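Local coordinates for Lmo0181 protein (Listeria monocytogenes serovar 1/2a, PDB 5F7V) that binds the cyclic glucose tetrasaccharide cycloalternan as the substrate-binding protein of an ABC transporter, and probably hands the sugar on for uptake, at residues G233-P236 with E237-F240; T132-K136 with D137-K141; Y146-A149 with D150-W153. One frame throughout, in Å; residues are numbered along the deposited sequence.

Interaction 1 of 3, residues G233-P236 with E237-F240. With GLC (alpha-D-glucopyranose), chain B.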
# COMPACT_ATOMS: atom_id res chain seq x y z
N GLY A 233 -12.99 -9.22 14.46
CA GLY A 233 -14.04 -9.54 13.51
C GLY A 233 -14.31 -8.46 12.50
O GLY A 233 -15.15 -8.65 11.62
N GLN A 234 -13.60 -7.32 12.59
CA GLN A 234 -13.82 -6.16 11.71
C GLN A 234 -12.49 -5.57 11.24
O GLN A 234 -11.43 -6.09 11.58
CB GLN A 234 -14.61 -5.10 12.46
CG GLN A 234 -15.87 -5.62 13.14
CD GLN A 234 -16.72 -4.44 13.50
OE1 GLN A 234 -16.86 -4.10 14.69
NE2 GLN A 234 -17.25 -3.77 12.50
N LEU A 235 -12.55 -4.49 10.48
CA LEU A 235 -11.39 -3.74 10.04
C LEU A 235 -11.60 -2.29 10.42
O LEU A 235 -12.72 -1.82 10.57
CB LEU A 235 -11.20 -3.89 8.53
CG LEU A 235 -10.81 -5.30 8.09
CD1 LEU A 235 -10.87 -5.37 6.56
CD2 LEU A 235 -9.46 -5.77 8.61
N PRO A 236 -10.50 -1.53 10.59
CA PRO A 236 -10.67 -0.14 10.97
C PRO A 236 -11.54 0.69 10.03
O PRO A 236 -12.30 1.56 10.47
CB PRO A 236 -9.24 0.40 11.08
CG PRO A 236 -8.37 -0.77 11.05
CD PRO A 236 -9.09 -1.96 10.53
N GLU A 237 -11.44 0.45 8.73
CA GLU A 237 -12.28 1.20 7.79
C GLU A 237 -13.78 0.94 8.03
O GLU A 237 -14.60 1.80 7.76
CB GLU A 237 -11.88 0.88 6.35
CG GLU A 237 -11.91 -0.57 5.99
CD GLU A 237 -10.56 -1.28 6.20
OE1 GLU A 237 -9.66 -0.93 7.03
OE2 GLU A 237 -10.38 -2.26 5.41
N ASP A 238 -14.13 -0.21 8.60
CA ASP A 238 -15.54 -0.48 8.93
C ASP A 238 -15.99 0.39 10.10
O ASP A 238 -17.06 1.01 10.09
CB ASP A 238 -15.79 -1.94 9.31
CG ASP A 238 -15.25 -2.94 8.31
OD1 ASP A 238 -15.30 -2.62 7.11
OD2 ASP A 238 -14.81 -4.04 8.71
N LEU A 239 -15.14 0.49 11.12
CA LEU A 239 -15.44 1.42 12.23
C LEU A 239 -15.51 2.87 11.76
O LEU A 239 -16.34 3.69 12.14
CB LEU A 239 -14.45 1.27 13.37
CG LEU A 239 -14.73 0.12 14.35
CD1 LEU A 239 -14.71 -1.26 13.72
CD2 LEU A 239 -13.79 0.22 15.56
N PHE A 240 -14.60 3.22 10.86
CA PHE A 240 -14.64 4.57 10.26
C PHE A 240 -15.95 4.85 9.53
O PHE A 240 -16.58 5.90 9.74
CB PHE A 240 -13.42 4.79 9.34
CG PHE A 240 -13.33 6.18 8.76
CD1 PHE A 240 -12.84 7.22 9.55
CD2 PHE A 240 -13.75 6.47 7.47
CE1 PHE A 240 -12.74 8.49 9.05
CE2 PHE A 240 -13.64 7.78 6.97
CZ PHE A 240 -13.13 8.77 7.77
C1 GLC B . -4.96 -0.82 5.04
C2 GLC B . -5.81 -0.94 6.29
C3 GLC B . -6.55 -2.26 6.36
C4 GLC B . -7.27 -2.56 5.06
C5 GLC B . -6.31 -2.47 3.89
C6 GLC B . -7.13 -2.56 2.61
O2 GLC B . -5.03 -0.73 7.48
O3 GLC B . -7.41 -2.38 7.48
O4 GLC B . -7.90 -3.83 5.12
O5 GLC B . -5.72 -1.17 3.86
O6 GLC B . -6.33 -2.49 1.43
O HOH W 1 -17.06 -5.11 10.15
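Leu235, at the N-cap of helix 236-241, accepts Asp238 N on its carbonyl O at 2.9 Å as the extended chain turns into the helix at Pro236, and Phe240 N bonds Pro236 O one residue further on. The carboxylate of Asp238 turns back on the cap. Its OD2 accepts Leu235 N at 2.9 Å, with the donor 44° out of the carboxylate plane. The same OD2 accepts a hydrogen bond from a water 2.9 Å away, and that water accepts from Gln234 NE2. The amide end of Gln234 also lies across the tip of Leu239, where Gln234 OE1 is 3.7 Å from Leu239 CD1. On the sugar side, Glu237 and Leu235 run alongside each other. Glu237 starts with CG between the backbone N and the carbonyl carbon (chi1 55°) and bends at chi2, which brings its carboxylate back beside Leu235 CB and CD1. Both oxygens then serve one glucose of the ligand. Glu237 OE1 accepts from O3 of that glucose at 2.7 Å, and OE2 accepts from its O4 at 2.9 Å. Pro236 CD and Leu235 CD1 touch the same hydroxyls. Trp253 NE1 also hydrogen-bonds this glucose. Two vicinal hydroxyls gripped by one carboxylate are characteristic of protein–carbohydrate recognition, here in the glycan pocket of a periplasmic-binding-protein fold.

Interaction 2 of 3, residues T132-K136 with D137-K141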
# COMPACT_ATOMS: atom_id res chain seq x y z
N THR A 132 -3.88 10.82 6.14
CA THR A 132 -4.83 10.87 7.26
C THR A 132 -6.19 11.21 6.72
O THR A 132 -6.39 12.31 6.20
CB THR A 132 -4.38 11.89 8.29
OG1 THR A 132 -3.08 11.51 8.75
CG2 THR A 132 -5.37 11.96 9.45
N ILE A 133 -7.14 10.31 6.90
CA ILE A 133 -8.51 10.51 6.43
C ILE A 133 -9.33 10.87 7.66
O ILE A 133 -9.27 10.16 8.67
CB ILE A 133 -9.06 9.25 5.76
CG1 ILE A 133 -8.10 8.79 4.65
CG2 ILE A 133 -10.47 9.54 5.24
CD1 ILE A 133 -8.66 7.75 3.74
N TYR A 134 -10.06 11.97 7.65
CA TYR A 134 -10.71 12.41 8.87
C TYR A 134 -12.17 12.73 8.64
O TYR A 134 -12.60 13.17 7.58
CB TYR A 134 -9.96 13.58 9.51
CG TYR A 134 -9.85 14.86 8.72
CD1 TYR A 134 -8.81 15.06 7.82
CD2 TYR A 134 -10.75 15.90 8.87
CE1 TYR A 134 -8.66 16.24 7.10
CE2 TYR A 134 -10.61 17.07 8.16
CZ TYR A 134 -9.58 17.24 7.27
OH TYR A 134 -9.48 18.44 6.62
N ASN A 135 -12.94 12.45 9.69
CA ASN A 135 -14.38 12.66 9.75
C ASN A 135 -14.61 14.08 10.23
O ASN A 135 -14.48 14.39 11.42
CB ASN A 135 -15.00 11.62 10.67
CG ASN A 135 -16.49 11.74 10.86
OD1 ASN A 135 -17.06 12.82 10.73
ND2 ASN A 135 -17.12 10.61 11.17
N LYS A 136 -14.99 14.97 9.30
CA LYS A 136 -15.17 16.38 9.61
C LYS A 136 -16.34 16.59 10.57
O LYS A 136 -16.28 17.53 11.38
CB LYS A 136 -15.43 17.17 8.35
CG LYS A 136 -14.26 17.28 7.39
CD LYS A 136 -14.67 17.84 6.04
CE LYS A 136 -15.01 19.30 6.17
NZ LYS A 136 -15.33 19.86 4.83
N ASP A 137 -17.35 15.74 10.50
CA ASP A 137 -18.53 15.87 11.39
C ASP A 137 -18.07 15.67 12.83
O ASP A 137 -18.48 16.43 13.72
CB ASP A 137 -19.62 14.83 11.08
CG ASP A 137 -20.37 15.02 9.79
OD1 ASP A 137 -19.96 15.82 8.94
OD2 ASP A 137 -21.45 14.38 9.69
N LEU A 138 -17.24 14.66 13.10
CA LEU A 138 -16.74 14.46 14.44
C LEU A 138 -15.86 15.60 14.93
O LEU A 138 -15.96 16.05 16.07
CB LEU A 138 -15.99 13.14 14.57
CG LEU A 138 -16.83 11.85 14.56
CD1 LEU A 138 -15.92 10.65 14.45
CD2 LEU A 138 -17.72 11.78 15.80
N PHE A 139 -15.00 16.11 14.06
CA PHE A 139 -14.17 17.26 14.43
C PHE A 139 -15.03 18.46 14.80
O PHE A 139 -14.83 19.14 15.82
CB PHE A 139 -13.21 17.64 13.31
CG PHE A 139 -11.90 16.88 13.33
CD1 PHE A 139 -11.82 15.53 12.98
CD2 PHE A 139 -10.74 17.52 13.74
CE1 PHE A 139 -10.60 14.88 12.99
CE2 PHE A 139 -9.51 16.85 13.74
CZ PHE A 139 -9.44 15.53 13.39
N ASP A 140 -16.02 18.72 13.96
CA ASP A 140 -16.89 19.90 14.15
C ASP A 140 -17.70 19.78 15.42
O ASP A 140 -17.84 20.75 16.19
CB ASP A 140 -17.84 20.04 12.96
CG ASP A 140 -17.19 20.51 11.69
OD1 ASP A 140 -15.99 20.83 11.68
OD2 ASP A 140 -17.91 20.58 10.65
N LYS A 141 -18.23 18.59 15.66
CA LYS A 141 -19.03 18.35 16.86
C LYS A 141 -18.24 18.63 18.13
O LYS A 141 -18.76 19.22 19.06
CB LYS A 141 -19.61 16.93 16.88
CG LYS A 141 -20.66 16.63 17.95
CD LYS A 141 -21.02 15.14 17.92
CE LYS A 141 -21.87 14.61 19.06
NZ LYS A 141 -22.99 13.78 18.54
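Asn135 ends strand 119-135 and caps helix 136-142, reaching Leu138 with its side chain and Phe139 with its backbone. Its CG lies opposite the backbone N (chi1 178°), and this carries OD1 over the start of the helix. Asn135 OD1 accepts Leu138 N at 3.0 Å from well above the amide plane. ND2 of the same amide rests 3.5 Å from Leu138 CD1. Asn135 O accepts Phe139 N at 3.2 Å. This is an asparagine N-cap at a strand-to-helix junction, placed where the chain leaves the long strand of the binding-protein fold for a helix. The tight part lies on the Phe139 side. Tyr134 turns its ring edge toward one face of Phe139 in an edge-to-face pair, with centroids 5.5 Å apart and planes at 60°. Tyr134 CB also packs on Phe139 CE1 at 3.8 Å. Ala246 and Met247 of strand 245-251 touch Phe139 as well. The other side is looser and nearer solvent. There Asp140 N bonds Lys136 O at 2.9 Å, but the side-chain charges do not meet: Lys136 NZ stays 6.4 Å from Asp140 OD2. Asp140 OD1 bonds Tyr146 OH instead, and Asp137 OD1 takes the backbone N of Lys264.

Interaction 3 of 3, residues Y146-A149 with D150-W153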
# COMPACT_ATOMS: atom_id res chain seq x y z
N TYR A 146 -9.19 20.91 12.18
CA TYR A 146 -8.81 19.83 11.28
C TYR A 146 -7.30 19.63 11.23
O TYR A 146 -6.49 20.54 11.41
CB TYR A 146 -9.31 20.12 9.85
CG TYR A 146 -10.80 20.35 9.72
CD1 TYR A 146 -11.74 19.77 10.57
CD2 TYR A 146 -11.29 21.15 8.69
CE1 TYR A 146 -13.10 19.99 10.39
CE2 TYR A 146 -12.63 21.37 8.52
CZ TYR A 146 -13.57 20.80 9.37
OH TYR A 146 -14.91 21.03 9.24
N PRO A 147 -6.86 18.40 10.90
CA PRO A 147 -5.43 18.20 10.65
C PRO A 147 -4.83 19.15 9.63
O PRO A 147 -5.46 19.43 8.62
CB PRO A 147 -5.42 16.78 10.08
CG PRO A 147 -6.62 16.10 10.66
CD PRO A 147 -7.67 17.19 10.66
N THR A 148 -3.59 19.55 9.85
CA THR A 148 -2.84 20.38 8.92
C THR A 148 -1.60 19.60 8.53
O THR A 148 -1.14 18.67 9.19
CB THR A 148 -2.40 21.74 9.50
OG1 THR A 148 -1.23 21.53 10.30
CG2 THR A 148 -3.52 22.39 10.32
N ALA A 149 -1.00 20.04 7.44
CA ALA A 149 0.19 19.46 6.88
C ALA A 149 1.41 19.79 7.74
O ALA A 149 2.47 19.20 7.52
CB ALA A 149 0.40 19.98 5.45
N ASP A 150 1.29 20.68 8.71
CA ASP A 150 2.44 20.89 9.59
C ASP A 150 2.22 20.46 11.01
O ASP A 150 3.07 20.73 11.86
CB ASP A 150 2.95 22.29 9.43
CG ASP A 150 3.71 22.43 8.10
OD1 ASP A 150 4.79 21.83 7.74
OD2 ASP A 150 3.14 23.19 7.34
N TRP A 151 1.16 19.69 11.23
CA TRP A 151 1.10 18.96 12.48
C TRP A 151 2.32 18.06 12.66
O TRP A 151 2.84 17.51 11.69
CB TRP A 151 -0.14 18.09 12.42
CG TRP A 151 -1.43 18.70 12.91
CD1 TRP A 151 -1.71 19.99 13.20
CD2 TRP A 151 -2.61 17.94 13.22
NE1 TRP A 151 -3.00 20.09 13.69
CE2 TRP A 151 -3.56 18.84 13.70
CE3 TRP A 151 -2.93 16.57 13.15
CZ2 TRP A 151 -4.84 18.40 14.12
CZ3 TRP A 151 -4.23 16.15 13.55
CH2 TRP A 151 -5.11 17.07 14.02
N THR A 152 2.69 17.88 13.92
CA THR A 152 3.56 16.79 14.32
C THR A 152 2.73 15.79 15.12
O THR A 152 1.55 16.01 15.42
CB THR A 152 4.81 17.26 15.07
OG1 THR A 152 4.44 17.85 16.33
CG2 THR A 152 5.64 18.20 14.23
N TRP A 153 3.36 14.68 15.50
CA TRP A 153 2.63 13.66 16.29
C TRP A 153 1.88 14.26 17.46
O TRP A 153 0.72 13.88 17.72
CB TRP A 153 3.56 12.62 16.88
CG TRP A 153 4.23 11.73 15.88
CD1 TRP A 153 3.95 11.51 14.55
CD2 TRP A 153 5.31 10.85 16.20
NE1 TRP A 153 4.82 10.57 14.04
CE2 TRP A 153 5.68 10.16 15.02
CE3 TRP A 153 6.04 10.63 17.38
CZ2 TRP A 153 6.72 9.22 15.01
CZ3 TRP A 153 7.11 9.74 17.34
CH2 TRP A 153 7.41 9.05 16.18
O HOH W 2 -5.38 21.59 13.71
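Trp151 folds back over Pro147 and Thr148, and a type I beta turn from Thr148 to Trp151 sets up the meeting. The turn lies in the loop between helices 136-142 and 153-163. Its closing bond runs from Trp151 N to Thr148 O at 3.2 Å. Thr148 also accepts Asp150 N on its side-chain OG1, at 3.1 Å, as in an ST turn. The hydroxyl reaches that N–H because OG1 sits between the backbone N and the carbonyl carbon (chi1 80°).

Trp151 can be followed outward. CB lies near Thr148 O. CG sits by Thr148 O and the backbone N of Thr148. Trp151 CD1 meets Thr148 OG1 at 3.3 Å. Within the two segments, NE1 lies nearest Thr148 N and OG1. CD2 and CE2 lie under Pro147 CA. CE3 and CZ3 reach Pro147 CB, with Trp151 CZ3 at 3.7 Å from it. CH2 faces Pro147 CA and CG, and CZ2 faces Pro147 CA and N. Pro147 CA therefore stands over the six-membered ring. It lies only 8° off the normal through the ring centre, a CH-pi contact over the face. Ala271 and residues Glu156 and Ala159 of helix 153-163 also touch the indole. Asp150 starts out away from 146-149, and its OD1 forms a salt bridge with Lys276 NZ. A water bridges the two segments: it donates to Tyr146 O at 2.8 Å and accepts a hydrogen bond from Trp151 NE1 at 2.8 Å.

Overall arrangement
From the N terminus the three contacts come in series, and none encloses or crosses another. Each closes only a short local turn. Interaction 2 comes first, where strand 119-135 passes into helix 136-142. Interaction 3 follows in the loop leading to helix 153-163. The two touch: Phe139 packs on Pro147, and the ring of Tyr134 meets that of Tyr146. Interaction 1 opens much later, at the start of helix 236-241 beside the glycan. Its Phe240 reaches back to Ile133 of interaction 2. Interactions 1 and 3 do not touch, their nearest atoms being about 10 Å apart. Interaction 2 thus lies between the sugar-side helix and the outer loop.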